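Local coordinates for protein toll-like receptor 13 (Mus musculus, PDB 4Z0C) that recognises and binds bacterial 23S rRNA through its leucine-rich-repeat ectodomain and signals through MYD88 and TRAF6 to activate NF-kappa-B in innate immunity, at residues 424-429 and 445-450; 569-574 and 597-602; 638-643 and 662-667; 653-658 and 683-688; 668-673 and 704-709. All blocks are in the same frame, centred on the assembly; numbering follows the deposited sequence.

Interaction 1 of 5, residues 424-429 and 445-450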
# COMPACT_ATOMS: atom_id res chain seq x y z
N PRO A 424 0.84 25.33 -23.82
CA PRO A 424 1.83 26.24 -23.23
C PRO A 424 1.35 27.03 -22.01
O PRO A 424 2.20 27.55 -21.28
CB PRO A 424 2.17 27.19 -24.38
CG PRO A 424 0.99 27.11 -25.31
CD PRO A 424 0.54 25.69 -25.22
N ASN A 425 0.04 27.12 -21.79
CA ASN A 425 -0.51 27.87 -20.66
C ASN A 425 -1.04 27.00 -19.53
O ASN A 425 -1.65 27.51 -18.60
CB ASN A 425 -1.66 28.78 -21.12
CG ASN A 425 -1.17 30.00 -21.84
OD1 ASN A 425 -0.50 30.85 -21.25
ND2 ASN A 425 -1.47 30.09 -23.14
N LEU A 426 -0.87 25.70 -19.62
CA LEU A 426 -1.38 24.80 -18.59
C LEU A 426 -0.81 25.19 -17.23
O LEU A 426 0.35 25.59 -17.13
CB LEU A 426 -1.02 23.36 -18.92
CG LEU A 426 -2.04 22.32 -18.44
CD1 LEU A 426 -3.41 22.53 -19.14
CD2 LEU A 426 -1.50 20.91 -18.67
N GLU A 427 -1.64 25.12 -16.20
CA GLU A 427 -1.24 25.48 -14.85
C GLU A 427 -1.41 24.30 -13.91
O GLU A 427 -0.67 24.16 -12.94
CB GLU A 427 -2.02 26.71 -14.35
CG GLU A 427 -1.67 28.03 -15.06
CD GLU A 427 -2.57 29.23 -14.66
OE1 GLU A 427 -3.52 29.05 -13.86
OE2 GLU A 427 -2.30 30.36 -15.13
N VAL A 428 -2.40 23.46 -14.20
CA VAL A 428 -2.67 22.30 -13.36
C VAL A 428 -2.85 21.07 -14.24
O VAL A 428 -3.67 21.08 -15.17
CB VAL A 428 -3.95 22.46 -12.54
CG1 VAL A 428 -4.18 21.23 -11.68
CG2 VAL A 428 -3.88 23.72 -11.68
N LEU A 429 -2.09 20.03 -13.96
CA LEU A 429 -2.22 18.78 -14.71
C LEU A 429 -2.43 17.59 -13.78
O LEU A 429 -1.56 17.25 -12.97
CB LEU A 429 -1.01 18.57 -15.61
CG LEU A 429 -0.93 17.22 -16.32
CD1 LEU A 429 -2.16 16.97 -17.22
CD2 LEU A 429 0.35 17.18 -17.12
N ARG A 445 8.39 19.02 -20.58
CA ARG A 445 9.18 20.15 -21.08
C ARG A 445 8.39 21.36 -21.59
O ARG A 445 8.74 22.50 -21.28
CB ARG A 445 10.18 19.71 -22.16
CG ARG A 445 11.62 19.65 -21.70
CD ARG A 445 12.51 20.53 -22.57
NE ARG A 445 12.43 21.94 -22.20
CZ ARG A 445 13.23 22.55 -21.31
NH1 ARG A 445 14.19 21.86 -20.70
NH2 ARG A 445 13.07 23.84 -21.04
N PRO A 446 7.32 21.13 -22.40
CA PRO A 446 6.56 22.27 -22.92
C PRO A 446 5.77 23.04 -21.88
O PRO A 446 5.42 24.19 -22.14
CB PRO A 446 5.59 21.63 -23.91
CG PRO A 446 6.20 20.32 -24.25
CD PRO A 446 6.88 19.86 -23.02
N LEU A 447 5.46 22.44 -20.73
CA LEU A 447 4.56 23.04 -19.76
C LEU A 447 5.21 24.11 -18.89
O LEU A 447 5.27 23.98 -17.66
CB LEU A 447 3.92 21.94 -18.91
CG LEU A 447 3.29 20.84 -19.77
CD1 LEU A 447 2.62 19.77 -18.92
CD2 LEU A 447 2.30 21.46 -20.75
N LYS A 448 5.65 25.18 -19.55
CA LYS A 448 6.44 26.25 -18.93
C LYS A 448 5.74 26.96 -17.78
O LYS A 448 6.40 27.54 -16.92
CB LYS A 448 6.82 27.31 -19.98
CG LYS A 448 8.06 27.02 -20.82
CD LYS A 448 8.64 25.64 -20.55
CE LYS A 448 9.99 25.46 -21.20
NZ LYS A 448 10.01 25.90 -22.61
N LYS A 449 4.42 26.91 -17.77
CA LYS A 449 3.64 27.64 -16.78
C LYS A 449 2.98 26.74 -15.74
O LYS A 449 2.18 27.20 -14.92
CB LYS A 449 2.60 28.51 -17.49
CG LYS A 449 3.23 29.69 -18.22
CD LYS A 449 2.21 30.48 -19.01
CE LYS A 449 1.43 31.42 -18.12
NZ LYS A 449 0.57 32.34 -18.90
N LEU A 450 3.29 25.45 -15.79
CA LEU A 450 2.67 24.49 -14.88
C LEU A 450 2.96 24.85 -13.42
O LEU A 450 4.09 25.15 -13.05
CB LEU A 450 3.13 23.05 -15.18
CG LEU A 450 2.18 22.02 -14.56
CD1 LEU A 450 0.83 22.11 -15.26
CD2 LEU A 450 2.76 20.63 -14.67
O HOH W 1 2.37 25.38 -19.04
O HOH W 2 -2.05 30.46 -17.86
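Four leucines make the apolar centre where residues 424-429 meet residues 445-450. CD1 of Leu-450 lies against the backbone of the opposite segment, 3.4 Å from Glu-427 C, and also touches CB of Leu-429. Its CG stands anti to the backbone N (chi1 -162°), which carries the methyl inward although the side chain starts out alongside the neighbouring segment. Leu-429 and Leu-447 cross at about a right angle, tip to tip, with Leu-429 CD2 3.9 Å from Leu-447 CD1, while Leu-447 CD2 reaches CB of Leu-426. Leu-426 and Leu-429 also pack on Leu-405 of strand 404-406, so the leucines continue into the preceding coil of the solenoid.

Outside this centre the backbones are joined through a water, which accepts from Lys-449 N and donates to Leu-426 O at 2.8 Å. Farther out, Lys-449 runs side by side with Asn-425. The lysine chain bends at chi3 (79°), and its NZ donates to Asn-425 OD1 at 3.0 Å in the carbonyl plane; ND2 of the same amide is held by Phe-400 O. A second water receives a weak bond from Lys-449 NZ and donates to Glu-427 OE2 at 2.7 Å, linking two opposite charges that do not touch. Bordered here by a polar edge with two bridging waters, leucines stacked inward from one coil to the next are typical of the leucine-rich-repeat solenoid of Toll-like receptor ectodomains.

Interaction 2 of 5, residues 569-574 and 597-602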
# COMPACT_ATOMS: atom_id res chain seq x y z
N HIS A 569 23.05 13.69 12.64
CA HIS A 569 22.62 15.09 12.73
C HIS A 569 21.87 15.54 11.48
O HIS A 569 22.14 16.60 10.91
CB HIS A 569 23.81 15.99 13.05
CG HIS A 569 24.24 15.92 14.49
ND1 HIS A 569 25.56 16.00 14.88
CD2 HIS A 569 23.51 15.75 15.62
CE1 HIS A 569 25.63 15.90 16.20
NE2 HIS A 569 24.40 15.74 16.67
N GLN A 570 20.91 14.71 11.10
CA GLN A 570 20.13 14.86 9.87
C GLN A 570 19.34 16.16 9.76
O GLN A 570 19.11 16.64 8.65
CB GLN A 570 19.20 13.66 9.69
CG GLN A 570 19.89 12.43 9.11
CD GLN A 570 20.41 11.43 10.15
OE1 GLN A 570 20.53 11.73 11.34
NE2 GLN A 570 20.73 10.23 9.67
N PHE A 571 18.93 16.73 10.89
CA PHE A 571 18.12 17.95 10.86
C PHE A 571 18.95 19.24 10.84
O PHE A 571 18.38 20.33 10.77
CB PHE A 571 17.12 17.99 12.02
CG PHE A 571 16.04 16.94 11.91
CD1 PHE A 571 15.77 16.33 10.68
CD2 PHE A 571 15.31 16.56 13.02
CE1 PHE A 571 14.80 15.35 10.58
CE2 PHE A 571 14.33 15.58 12.92
CZ PHE A 571 14.08 14.98 11.71
N ASP A 572 20.27 19.13 10.86
CA ASP A 572 21.13 20.32 10.89
C ASP A 572 20.91 21.34 9.77
O ASP A 572 21.04 22.54 10.02
CB ASP A 572 22.60 19.94 10.98
CG ASP A 572 23.06 19.69 12.41
OD1 ASP A 572 22.19 19.53 13.31
OD2 ASP A 572 24.29 19.61 12.64
N PRO A 573 20.58 20.88 8.55
CA PRO A 573 20.32 21.88 7.50
C PRO A 573 18.99 22.60 7.65
O PRO A 573 18.83 23.66 7.04
CB PRO A 573 20.31 21.03 6.21
CG PRO A 573 21.06 19.78 6.56
CD PRO A 573 20.73 19.52 7.98
N LEU A 574 18.06 22.05 8.44
CA LEU A 574 16.69 22.56 8.51
C LEU A 574 16.49 23.77 9.43
O LEU A 574 15.69 23.73 10.36
CB LEU A 574 15.74 21.44 8.95
CG LEU A 574 15.76 20.14 8.14
CD1 LEU A 574 14.65 19.22 8.62
CD2 LEU A 574 15.63 20.41 6.63
N SER A 597 21.27 14.83 20.37
CA SER A 597 21.35 16.25 20.02
C SER A 597 20.73 16.59 18.66
O SER A 597 21.06 17.61 18.07
CB SER A 597 22.80 16.71 20.06
OG SER A 597 23.65 15.85 19.32
N LEU A 598 19.81 15.74 18.18
CA LEU A 598 19.19 15.90 16.86
C LEU A 598 18.46 17.24 16.66
O LEU A 598 18.51 17.83 15.57
CB LEU A 598 18.22 14.74 16.61
CG LEU A 598 17.55 14.64 15.23
CD1 LEU A 598 18.58 14.33 14.15
CD2 LEU A 598 16.48 13.59 15.28
N PHE A 599 17.80 17.73 17.71
CA PHE A 599 16.99 18.94 17.63
C PHE A 599 17.76 20.24 17.90
O PHE A 599 17.16 21.31 18.03
CB PHE A 599 15.82 18.88 18.62
CG PHE A 599 14.86 17.77 18.35
CD1 PHE A 599 14.34 17.57 17.09
CD2 PHE A 599 14.48 16.91 19.37
CE1 PHE A 599 13.45 16.54 16.86
CE2 PHE A 599 13.59 15.88 19.14
CZ PHE A 599 13.08 15.70 17.88
N GLN A 600 19.08 20.17 17.99
CA GLN A 600 19.88 21.33 18.39
C GLN A 600 19.75 22.57 17.53
O GLN A 600 19.81 23.69 18.03
CB GLN A 600 21.34 20.96 18.50
CG GLN A 600 21.72 20.40 19.84
CD GLN A 600 23.21 20.26 19.99
OE1 GLN A 600 23.93 20.00 19.01
NE2 GLN A 600 23.70 20.47 21.20
N ASN A 601 19.58 22.39 16.23
CA ASN A 601 19.54 23.55 15.36
C ASN A 601 18.14 24.08 15.07
O ASN A 601 17.97 25.11 14.41
CB ASN A 601 20.29 23.27 14.07
CG ASN A 601 21.72 23.68 14.15
OD1 ASN A 601 22.53 23.02 14.80
ND2 ASN A 601 22.06 24.80 13.53
N LEU A 602 17.14 23.37 15.56
CA LEU A 602 15.77 23.68 15.24
C LEU A 602 15.27 24.77 16.18
O LEU A 602 14.34 24.58 16.96
CB LEU A 602 14.89 22.43 15.30
CG LEU A 602 15.30 21.23 14.45
CD1 LEU A 602 14.23 20.14 14.50
CD2 LEU A 602 15.60 21.64 13.00
O HOH W 3 20.29 16.93 13.63
O HOH W 4 19.34 20.11 14.39
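Apolar packing between residues 569-574 and 597-602 is built round Phe-571. Leu-598, with CG anti to its backbone N (chi1 -174°), crosses the phenyl group obliquely and brings its CG to 3.7 Å from Phe-571 CD2. Leu-602 CD1 touches the same ring carbon, and CE1 of Phe-599 meets the ring at its edge. The other methyl of Leu-602, CD2, sits 3.4 Å from Leu-574 O and also packs on Leu-574 CB.

One direct hydrogen bond joins side chains. His-569 NE2 donates to Ser-597 OG at 2.8 Å, nearly straight (167°) and almost in the imidazole plane, so the bond fixes the direction in which the ring edge points.

Water-mediated contacts fill the polar seam between these two zones. One water accepts from Phe-571 N at 3.1 Å and another from Asn-601 N at 2.9 Å; both lie within hydrogen-bonding distance of Asp-572 OD1 and Leu-598 O, so the two loops share a hydrated bridge.

Both segments are pairs of successive type I turns on loops of adjacent coils. Phe-571 reaches Leu-556 of strand 555-557 and Leu-580 of strand 579-581, and Leu-598 joins it on Leu-566 of strand 564-566.

Interaction 3 of 5, residues 638-643 and 662-667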
# COMPACT_ATOMS: atom_id res chain seq x y z
N ASN A 638 3.92 5.66 26.14
CA ASN A 638 3.97 4.93 27.41
C ASN A 638 4.79 5.63 28.47
O ASN A 638 5.44 4.98 29.29
CB ASN A 638 4.47 3.50 27.19
CG ASN A 638 3.45 2.64 26.46
OD1 ASN A 638 2.25 2.95 26.47
ND2 ASN A 638 3.91 1.56 25.82
N LEU A 639 4.77 6.97 28.44
CA LEU A 639 5.51 7.78 29.41
C LEU A 639 4.92 7.57 30.80
O LEU A 639 3.70 7.63 30.96
CB LEU A 639 5.45 9.24 29.01
CG LEU A 639 6.58 9.89 28.20
CD1 LEU A 639 7.50 8.89 27.54
CD2 LEU A 639 5.99 10.81 27.17
N LYS A 640 5.79 7.32 31.78
CA LYS A 640 5.37 7.07 33.17
C LYS A 640 5.60 8.29 34.07
O LYS A 640 4.91 8.48 35.08
CB LYS A 640 6.12 5.87 33.76
CG LYS A 640 5.69 4.51 33.22
CD LYS A 640 6.84 3.83 32.47
CE LYS A 640 8.02 3.57 33.42
NZ LYS A 640 9.26 3.05 32.75
N VAL A 641 6.58 9.10 33.70
CA VAL A 641 7.00 10.22 34.52
C VAL A 641 7.32 11.41 33.66
O VAL A 641 8.02 11.28 32.65
CB VAL A 641 8.28 9.84 35.36
CG1 VAL A 641 8.92 11.09 35.98
CG2 VAL A 641 7.95 8.80 36.43
N ILE A 642 6.82 12.58 34.05
CA ILE A 642 7.31 13.82 33.46
C ILE A 642 7.63 14.87 34.56
O ILE A 642 6.96 14.91 35.59
CB ILE A 642 6.34 14.31 32.37
CG1 ILE A 642 6.91 15.49 31.59
CG2 ILE A 642 4.98 14.57 32.95
CD1 ILE A 642 6.40 16.79 31.99
N ASN A 643 8.67 15.67 34.34
CA ASN A 643 9.15 16.62 35.33
C ASN A 643 9.86 17.79 34.67
O ASN A 643 9.96 17.84 33.44
CB ASN A 643 10.09 15.94 36.35
CG ASN A 643 11.32 15.28 35.70
OD1 ASN A 643 12.04 15.90 34.91
ND2 ASN A 643 11.56 14.01 36.02
N LYS A 662 0.92 6.89 30.52
CA LYS A 662 0.82 6.04 31.71
C LYS A 662 1.40 6.73 32.94
O LYS A 662 2.17 6.13 33.70
CB LYS A 662 1.55 4.72 31.47
CG LYS A 662 1.21 4.02 30.16
CD LYS A 662 0.85 2.56 30.40
CE LYS A 662 -0.50 2.20 29.82
NZ LYS A 662 -0.35 1.11 28.82
N LEU A 663 1.03 7.98 33.15
CA LEU A 663 1.59 8.78 34.22
C LEU A 663 1.28 8.20 35.60
O LEU A 663 0.12 7.98 35.96
CB LEU A 663 1.06 10.21 34.11
CG LEU A 663 1.96 11.20 33.36
CD1 LEU A 663 2.90 10.51 32.40
CD2 LEU A 663 1.13 12.26 32.65
N GLN A 664 2.32 7.95 36.39
CA GLN A 664 2.11 7.27 37.66
C GLN A 664 1.75 8.25 38.77
O GLN A 664 2.32 9.34 38.87
CB GLN A 664 3.34 6.47 38.03
CG GLN A 664 4.05 5.87 36.85
CD GLN A 664 4.66 4.53 37.18
OE1 GLN A 664 3.94 3.54 37.33
NE2 GLN A 664 5.98 4.49 37.32
N CYS A 665 0.78 7.86 39.59
CA CYS A 665 0.43 8.64 40.77
C CYS A 665 1.42 8.36 41.90
O CYS A 665 1.09 7.70 42.88
CB CYS A 665 -1.00 8.34 41.21
SG CYS A 665 -2.25 8.88 40.02
N THR A 666 2.63 8.88 41.74
CA THR A 666 3.66 8.79 42.75
C THR A 666 4.30 10.16 42.83
O THR A 666 3.96 11.05 42.04
CB THR A 666 4.78 7.78 42.38
OG1 THR A 666 5.60 8.33 41.35
CG2 THR A 666 4.20 6.45 41.90
N CYS A 667 5.26 10.30 43.74
CA CYS A 667 5.95 11.56 43.97
C CYS A 667 6.85 11.96 42.80
O CYS A 667 7.26 13.12 42.71
CB CYS A 667 6.79 11.48 45.26
SG CYS A 667 5.82 11.46 46.79
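The junction between the last leucine-rich repeats and the C-terminal cap (LRRCT) of the ectodomain is made here, where residues 638-643 run beside residues 662-667 and two backbone hydrogen bonds join the loop of the repeat to the start of the cap. Lys-662 N donates to Leu-639 O at 2.9 Å, and Gln-664 N donates to Lys-640 O at 3.0 Å with a straighter N-H (163°); both donors lie in the plane of the carbonyl they address. Lys-640 O is gripped again by Asn-669 ND2, so this carbonyl takes two N-H donors as well as a CA-H contact from Leu-663.

On the inner side, Leu-663 CD1 presses against Leu-639 O at 3.3 Å and touches Leu-639 CB, while its CD2 only just reaches Ile-642 CG2. Leu-663 and Ile-642 both also pack on Phe-672 of helix 670-678, which joins the repeat core to the cap.

On the outer side, two pairs of side chains run alongside one another. Lys-662, bent at chi2, chi3 and chi4, follows Asn-638 without a hydrogen bond between them, and its NZ makes a long, weak ion pair with Glu-616 of the second subunit. Lys-640 and Gln-664 point the same way, the latter turned at chi2 (-146°) so that its amide lies along the aliphatic part of the lysine, with Gln-664 CG 3.7 Å from Lys-640 CB.

Interaction 4 of 5, residues 653-658 and 683-688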
# COMPACT_ATOMS: atom_id res chain seq x y z
N LEU A 653 6.46 27.46 25.28
CA LEU A 653 5.46 26.40 25.36
C LEU A 653 4.08 26.92 25.71
O LEU A 653 3.94 27.74 26.61
CB LEU A 653 5.91 25.34 26.38
CG LEU A 653 5.09 24.06 26.35
CD1 LEU A 653 5.33 23.28 25.06
CD2 LEU A 653 5.37 23.21 27.58
N MET A 654 3.05 26.46 25.00
CA MET A 654 1.65 26.82 25.35
C MET A 654 0.63 25.70 25.16
O MET A 654 -0.51 25.85 25.55
CB MET A 654 1.19 28.10 24.67
CG MET A 654 1.42 28.21 23.19
SD MET A 654 1.24 29.95 22.70
CE MET A 654 2.40 30.76 23.80
N PHE A 655 1.08 24.57 24.64
CA PHE A 655 0.27 23.38 24.49
C PHE A 655 1.21 22.19 24.62
O PHE A 655 2.13 22.05 23.83
CB PHE A 655 -0.39 23.39 23.11
CG PHE A 655 -1.48 22.36 22.94
CD1 PHE A 655 -1.18 21.10 22.44
CD2 PHE A 655 -2.79 22.67 23.23
CE1 PHE A 655 -2.19 20.16 22.26
CE2 PHE A 655 -3.80 21.73 23.05
CZ PHE A 655 -3.51 20.48 22.56
N PHE A 656 0.98 21.35 25.63
CA PHE A 656 1.84 20.20 25.93
C PHE A 656 0.94 19.02 26.20
O PHE A 656 0.18 19.02 27.17
CB PHE A 656 2.72 20.49 27.14
CG PHE A 656 3.52 19.30 27.61
CD1 PHE A 656 4.65 18.88 26.91
CD2 PHE A 656 3.17 18.62 28.77
CE1 PHE A 656 5.40 17.79 27.35
CE2 PHE A 656 3.91 17.54 29.21
CZ PHE A 656 5.04 17.12 28.49
N ASP A 657 1.01 18.03 25.31
CA ASP A 657 -0.01 17.00 25.25
C ASP A 657 0.58 15.69 25.66
O ASP A 657 1.44 15.13 24.98
CB ASP A 657 -0.55 16.91 23.82
CG ASP A 657 -1.77 16.02 23.71
OD1 ASP A 657 -1.99 15.17 24.61
OD2 ASP A 657 -2.49 16.15 22.70
N VAL A 658 0.09 15.18 26.79
CA VAL A 658 0.61 13.93 27.34
C VAL A 658 -0.57 13.02 27.70
O VAL A 658 -0.48 12.13 28.55
CB VAL A 658 1.58 14.24 28.51
CG1 VAL A 658 0.81 14.67 29.76
CG2 VAL A 658 2.50 13.06 28.77
N HIS A 683 -1.50 24.99 28.21
CA HIS A 683 -2.66 24.11 28.25
C HIS A 683 -2.27 22.64 28.09
O HIS A 683 -1.37 22.31 27.33
CB HIS A 683 -3.71 24.49 27.18
CG HIS A 683 -4.91 23.60 27.21
ND1 HIS A 683 -5.87 23.69 28.19
CD2 HIS A 683 -5.26 22.54 26.44
CE1 HIS A 683 -6.78 22.75 28.01
NE2 HIS A 683 -6.43 22.04 26.95
N ILE A 684 -2.95 21.77 28.84
CA ILE A 684 -2.64 20.36 28.88
C ILE A 684 -3.90 19.51 28.74
O ILE A 684 -4.66 19.34 29.69
CB ILE A 684 -1.79 19.98 30.15
CG1 ILE A 684 -0.37 20.53 29.97
CG2 ILE A 684 -1.71 18.46 30.37
CD1 ILE A 684 0.32 20.83 31.20
N PRO A 685 -4.13 18.98 27.52
CA PRO A 685 -5.33 18.26 27.10
C PRO A 685 -5.77 17.13 28.02
O PRO A 685 -5.04 16.15 28.22
CB PRO A 685 -4.93 17.67 25.74
CG PRO A 685 -3.75 18.44 25.28
CD PRO A 685 -3.28 19.35 26.37
N PHE A 686 -6.99 17.28 28.54
CA PHE A 686 -7.70 16.27 29.31
C PHE A 686 -7.03 15.93 30.64
O PHE A 686 -7.36 14.93 31.26
CB PHE A 686 -7.96 15.01 28.48
CG PHE A 686 -8.53 15.30 27.11
CD1 PHE A 686 -9.81 15.82 26.98
CD2 PHE A 686 -7.79 15.06 25.97
CE1 PHE A 686 -10.35 16.10 25.73
CE2 PHE A 686 -8.32 15.33 24.71
CZ PHE A 686 -9.61 15.85 24.59
N LEU A 687 -6.12 16.82 31.06
CA LEU A 687 -5.34 16.68 32.30
C LEU A 687 -6.13 16.15 33.48
O LEU A 687 -5.73 15.19 34.12
CB LEU A 687 -4.75 18.04 32.69
CG LEU A 687 -4.15 18.15 34.10
CD1 LEU A 687 -2.87 17.32 34.19
CD2 LEU A 687 -3.88 19.60 34.45
N ARG A 688 -7.29 16.77 33.74
CA ARG A 688 -8.13 16.43 34.89
C ARG A 688 -8.80 15.07 34.82
O ARG A 688 -9.56 14.71 35.72
CB ARG A 688 -9.20 17.51 35.11
CG ARG A 688 -8.65 18.89 35.35
CD ARG A 688 -9.73 19.85 35.80
NE ARG A 688 -9.21 20.71 36.87
CZ ARG A 688 -9.49 20.55 38.16
NH1 ARG A 688 -10.32 19.59 38.55
NH2 ARG A 688 -8.96 21.37 39.05
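Phe-655, Phe-656, Asp-657 and His-683 all hold CG anti to the backbone N, chi1 of Phe-655 being -168° and that of His-683 -180°, so Phe-655 and His-683 extend side by side in the same direction. They belong to the capped end of the leucine-rich-repeat solenoid: strand 655-657 is the last of its parallel series, and the LRRCT segment 683-688 adds a single beta bridge to it.

Two backbone bonds frame Phe-655. His-683 N donates to Met-654 O at 3.0 Å from above the carbonyl plane, whereas Phe-656 N approaches His-683 O at 3.1 Å nearly along the C=O axis.

Beyond the bridge the side chains part to two sides. Ile-684 lies alongside Phe-656, its CG1 at the edge of the phenyl ring and 3.2 Å from Phe-656 O. Phe-655 CE2 comes to the edge of the imidazole, 3.8 Å from His-683 CD2, and His-683 also meets the rings of Tyr-1 and Phe-3 at the N terminus. Pro-685 wedges between Phe-655 and Asp-657, whose OD2 is engaged by a salt bridge to Arg-635. Pro-685 CD makes a CH-pi contact over one face of the Phe-655 ring, and Pro-685 CG rests 3.4 Å from Phe-655 CZ and 3.5 Å from Asp-657 CG.

Interaction 5 of 5, residues 668-673 and 704-709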
# COMPACT_ATOMS: atom_id res chain seq x y z
N ASP A 668 7.18 11.02 41.92
CA ASP A 668 7.99 11.35 40.75
C ASP A 668 7.27 12.37 39.87
O ASP A 668 7.91 13.15 39.17
CB ASP A 668 8.31 10.10 39.94
CG ASP A 668 9.28 9.18 40.65
OD1 ASP A 668 9.03 8.87 41.84
OD2 ASP A 668 10.28 8.77 40.04
N ASN A 669 5.95 12.37 39.94
CA ASN A 669 5.13 13.29 39.15
C ASN A 669 4.57 14.45 39.93
O ASN A 669 3.71 15.18 39.41
CB ASN A 669 3.99 12.52 38.47
CG ASN A 669 4.47 11.69 37.32
OD1 ASN A 669 5.28 12.15 36.52
ND2 ASN A 669 4.00 10.44 37.24
N LEU A 670 5.04 14.61 41.17
CA LEU A 670 4.51 15.66 42.04
C LEU A 670 4.71 17.05 41.46
O LEU A 670 3.78 17.82 41.42
CB LEU A 670 5.09 15.57 43.46
CG LEU A 670 4.57 16.67 44.40
CD1 LEU A 670 3.06 16.55 44.52
CD2 LEU A 670 5.22 16.60 45.77
N TRP A 671 5.91 17.35 40.97
CA TRP A 671 6.10 18.66 40.34
C TRP A 671 5.14 18.87 39.14
O TRP A 671 4.52 19.94 39.02
CB TRP A 671 7.55 18.89 39.88
CG TRP A 671 7.62 20.20 39.12
CD1 TRP A 671 7.75 21.46 39.65
CD2 TRP A 671 7.51 20.39 37.69
NE1 TRP A 671 7.74 22.41 38.65
CE2 TRP A 671 7.59 21.78 37.44
CE3 TRP A 671 7.35 19.52 36.61
CZ2 TRP A 671 7.53 22.31 36.15
CZ3 TRP A 671 7.29 20.05 35.32
CH2 TRP A 671 7.39 21.43 35.11
N PHE A 672 5.02 17.86 38.29
CA PHE A 672 4.19 17.96 37.09
C PHE A 672 2.72 18.21 37.43
O PHE A 672 2.11 19.12 36.88
CB PHE A 672 4.34 16.73 36.18
CG PHE A 672 3.43 16.76 34.96
CD1 PHE A 672 3.73 17.59 33.89
CD2 PHE A 672 2.27 15.99 34.92
CE1 PHE A 672 2.90 17.62 32.77
CE2 PHE A 672 1.43 16.03 33.82
CZ PHE A 672 1.75 16.85 32.75
N LYS A 673 2.17 17.42 38.35
CA LYS A 673 0.78 17.52 38.76
C LYS A 673 0.40 18.92 39.24
O LYS A 673 -0.65 19.46 38.86
CB LYS A 673 0.48 16.48 39.84
CG LYS A 673 -0.74 16.78 40.69
CD LYS A 673 -0.69 15.97 41.98
CE LYS A 673 -1.79 16.36 42.96
NZ LYS A 673 -1.49 17.64 43.66
N PHE A 704 -4.01 13.58 43.92
CA PHE A 704 -2.93 12.76 44.45
C PHE A 704 -2.49 13.34 45.77
O PHE A 704 -2.15 14.53 45.86
CB PHE A 704 -1.76 12.67 43.46
CG PHE A 704 -0.52 12.09 44.05
CD1 PHE A 704 -0.41 10.73 44.24
CD2 PHE A 704 0.54 12.91 44.42
CE1 PHE A 704 0.73 10.19 44.80
CE2 PHE A 704 1.69 12.38 44.97
CZ PHE A 704 1.78 11.02 45.16
N ASP A 705 -2.53 12.50 46.80
CA ASP A 705 -2.16 12.92 48.15
C ASP A 705 -0.75 13.50 48.20
O ASP A 705 0.25 12.77 48.26
CB ASP A 705 -2.31 11.77 49.13
CG ASP A 705 -2.45 12.24 50.57
OD1 ASP A 705 -2.66 13.46 50.77
OD2 ASP A 705 -2.36 11.40 51.48
N ASP A 706 -0.69 14.83 48.17
CA ASP A 706 0.54 15.60 48.10
C ASP A 706 1.40 15.35 49.35
O ASP A 706 2.63 15.47 49.33
CB ASP A 706 0.17 17.08 47.94
CG ASP A 706 1.27 17.90 47.32
OD1 ASP A 706 2.46 17.67 47.63
OD2 ASP A 706 0.94 18.80 46.52
N ALA A 707 0.72 15.00 50.44
CA ALA A 707 1.31 14.86 51.77
C ALA A 707 2.39 13.77 51.90
O ALA A 707 3.24 13.83 52.79
CB ALA A 707 0.21 14.68 52.81
N MET A 708 2.34 12.77 51.03
CA MET A 708 3.17 11.56 51.20
C MET A 708 4.65 11.70 50.86
O MET A 708 5.43 10.77 51.07
CB MET A 708 2.56 10.41 50.38
CG MET A 708 1.10 10.10 50.71
SD MET A 708 0.85 9.61 52.44
CE MET A 708 0.22 11.13 53.18
N CYS A 709 5.06 12.86 50.36
CA CYS A 709 6.41 13.05 49.86
C CYS A 709 7.30 13.75 50.88
O CYS A 709 7.74 14.88 50.65
CB CYS A 709 6.38 13.85 48.55
SG CYS A 709 5.12 13.29 47.36
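Phe-704 begins the contact, its CB set toward residues 668-673. Lys-673 crosses it obliquely: Lys-673 CE lies 3.7 Å from Phe-704 CB and 3.4 Å from Phe-704 O, so the aliphatic part of the lysine does the packing. At the rim of the phenyl ring, near its plane, Leu-670 CD1 is more distant, 4.4 Å from Phe-704 CE2.

Next comes Asp-706, with CG anti to the backbone N (chi1 -157°). Its side chain crosses that of Leu-670 at about a right angle, OD1 lying 3.4 Å from Leu-670 CD1. The other oxygen, Asp-706 OD2, forms a long salt bridge of 3.9 Å with Lys-673 NZ and a hydrogen bond with Asn-674 ND2.

Cys-709, the last residue of this ectodomain construct, has its SG 3.7 Å from Leu-670 CD2 and joined by a disulfide to Cys-667. The last residues of the LRRCT cap are thus laid against the first turn of helix 670-678; Asn-669, just before that helix, bonds to Ile-642 N, while Trp-671 stacks on Trp-675 farther along.

In the fold
From the N terminus, interaction 1 comes first, closing a loop between consecutive coils of the solenoid, and interaction 2 closes a similar one about 37 Å away, centre to centre. Both are finished before the C-terminal end begins. There interaction 3 opens, and interaction 4 crosses it: 653-658 lies between the segments of interaction 3, while 683-688 follows both. Interaction 5 opens after interaction 3 has closed and crosses interaction 4. These three touch one another. Phe-656 of the last strand meets both Ile-642 and Phe-672, and the Cys-667 to Cys-709 disulfide joins interactions 3 and 5. Together they tie the last repeats to helix 670-678 and the closing residues of the C-terminal cap.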